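Local coordinates for LPS-assembly lipoprotein (Caulobacter crescentus, PDB 4KWY) that is a putative LptE-family lipoprotein that probably takes part in assembling lipopolysaccharide at the outer membrane, at residues Glu69-Val74 with Lys89-Val94. Residues are numbered along the deposited sequence; the frame is centred on the assembly and turned at random.
Sequences ELRMSV and KGRTDV
The carboxylate of Asp93 lies between two guanidinium groups, those of Arg71 on the facing strand and Arg91 on its own. Ser73 OG sits over one face of the Arg71 guanidinium, toward its rim, while Asp93 OD1 meets the edge, 2.7 Å from Arg71 NE; the two planes are only 21° apart. Arg71 NH2 adds a weak bond to the same oxygen. Arg91 carries Ser73 CB over one face, 3.6 Å from Arg91 NH2, and presents NE and NH2 side-on to Asp93 OD2, which lies in its plane. A bend at chi2 (63°) places Arg91 CD 3.4 Å from Val74 O.

Ser73 and Asp93 form a non-hydrogen-bonded pair, with CA atoms 4.5 Å apart; a serine suits the place because its short side chain brings a hydroxyl to the carboxylate. With OG beside its own backbone N (chi1 -58°), Ser73 OG reaches Asp93 OD1 at 2.8 Å, from the opposite face of the carboxylate to Arg71 NE. Ser73 OG is also bonded to Arg54, and Arg91 NH1 pairs with Asp75. An alanine in place of Asp93 would probably leave Arg71 and Arg91, whose NH2 atoms are 4.0 Å apart, to repel each other without the shared carboxylate.

These residues line one face of an antiparallel beta hairpin, strands 67-80 and 86-99, within the LptE-type fold. Met72 with Val94 and Val74 with Thr92 are the hydrogen-bonded pairs, each joined by two backbone bonds; Met72 N to Val94 O is nearly straight. Their side chains occupy the other face, where Met72, Val74 and Val94 suit burial: selenomethionine Met72 extends to Ala122 of helix 104-135 and to Leu26, which Val74 also touches. Thr92 packs on Ile126, its hydroxyl bonded to Trp76 NE1.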
# COMPACT_ATOMS: atom_id res chain seq x y z
N GLU A 69 14.71 7.46 -8.19
CA GLU A 69 13.27 7.64 -8.05
C GLU A 69 12.59 6.30 -8.20
O GLU A 69 12.88 5.55 -9.12
CB GLU A 69 12.65 8.67 -9.00
CG GLU A 69 11.21 9.00 -8.60
CD GLU A 69 10.49 10.06 -9.41
OE1 GLU A 69 10.08 9.75 -10.56
OE2 GLU A 69 10.26 11.17 -8.88
N LEU A 70 11.73 5.99 -7.25
CA LEU A 70 11.01 4.75 -7.20
C LEU A 70 9.52 5.04 -7.24
O LEU A 70 9.04 5.95 -6.56
CB LEU A 70 11.44 4.09 -5.91
CG LEU A 70 10.95 2.70 -5.64
CD1 LEU A 70 11.90 1.67 -6.23
CD2 LEU A 70 10.93 2.52 -4.18
N ARG A 71 8.80 4.29 -8.07
CA ARG A 71 7.38 4.50 -8.26
C ARG A 71 6.56 3.29 -7.87
O ARG A 71 6.85 2.17 -8.27
CB ARG A 71 7.09 4.88 -9.71
CG ARG A 71 5.70 5.43 -9.90
CD ARG A 71 5.59 6.16 -11.20
NE ARG A 71 4.20 6.25 -11.63
CZ ARG A 71 3.78 5.97 -12.85
NH1 ARG A 71 4.64 5.56 -13.78
NH2 ARG A 71 2.50 6.10 -13.16
N MSE A 72 5.55 3.53 -7.05
CA MSE A 72 4.63 2.48 -6.66
C MSE A 72 3.27 2.79 -7.27
O MSE A 72 2.63 3.77 -6.89
CB MSE A 72 4.54 2.28 -5.14
CG MSE A 72 3.59 1.13 -4.80
SE MSE A 72 3.47 0.79 -2.95
CE MSE A 72 4.01 -0.99 -3.02
N SER A 73 2.85 1.93 -8.21
CA SER A 73 1.57 2.01 -8.90
C SER A 73 0.71 0.87 -8.45
O SER A 73 1.14 -0.29 -8.51
CB SER A 73 1.79 1.96 -10.40
OG SER A 73 2.64 3.03 -10.79
N VAL A 74 -0.48 1.18 -7.92
CA VAL A 74 -1.38 0.16 -7.37
C VAL A 74 -2.79 0.35 -7.86
O VAL A 74 -3.40 1.39 -7.63
CB VAL A 74 -1.40 0.14 -5.80
CG1 VAL A 74 -1.90 -1.20 -5.27
CG2 VAL A 74 -0.05 0.53 -5.18
N LYS A 89 -13.44 0.65 -5.60
CA LYS A 89 -12.13 0.44 -6.22
C LYS A 89 -11.30 1.77 -6.25
O LYS A 89 -11.78 2.84 -5.82
CB LYS A 89 -12.26 -0.22 -7.61
CG LYS A 89 -12.62 0.66 -8.80
CD LYS A 89 -12.58 -0.22 -10.04
CE LYS A 89 -12.71 0.52 -11.35
NZ LYS A 89 -12.74 -0.41 -12.52
N GLY A 90 -10.05 1.67 -6.70
CA GLY A 90 -9.17 2.81 -6.80
C GLY A 90 -7.87 2.51 -7.51
O GLY A 90 -7.57 1.36 -7.86
N ARG A 91 -7.11 3.59 -7.74
CA ARG A 91 -5.77 3.61 -8.32
C ARG A 91 -4.94 4.55 -7.46
O ARG A 91 -5.43 5.61 -7.09
CB ARG A 91 -5.82 4.02 -9.81
CG ARG A 91 -4.45 4.30 -10.48
CD ARG A 91 -3.49 3.11 -10.55
NE ARG A 91 -2.20 3.52 -11.11
CZ ARG A 91 -1.67 3.03 -12.23
NH1 ARG A 91 -2.28 2.06 -12.90
NH2 ARG A 91 -0.51 3.48 -12.67
N THR A 92 -3.76 4.12 -7.05
CA THR A 92 -2.86 4.91 -6.19
C THR A 92 -1.48 4.89 -6.85
O THR A 92 -0.98 3.84 -7.23
CB THR A 92 -2.88 4.32 -4.74
OG1 THR A 92 -4.23 4.23 -4.30
CG2 THR A 92 -2.08 5.13 -3.73
N ASP A 93 -0.90 6.05 -7.01
CA ASP A 93 0.43 6.21 -7.59
C ASP A 93 1.26 7.04 -6.65
O ASP A 93 0.93 8.19 -6.41
CB ASP A 93 0.36 6.88 -8.97
CG ASP A 93 0.69 5.95 -10.12
OD1 ASP A 93 1.89 5.70 -10.34
OD2 ASP A 93 -0.24 5.56 -10.85
N VAL A 94 2.32 6.45 -6.09
CA VAL A 94 3.20 7.12 -5.15
C VAL A 94 4.65 7.11 -5.69
O VAL A 94 5.10 6.09 -6.22
CB VAL A 94 3.11 6.44 -3.75
CG1 VAL A 94 4.17 6.99 -2.80
CG2 VAL A 94 1.72 6.63 -3.15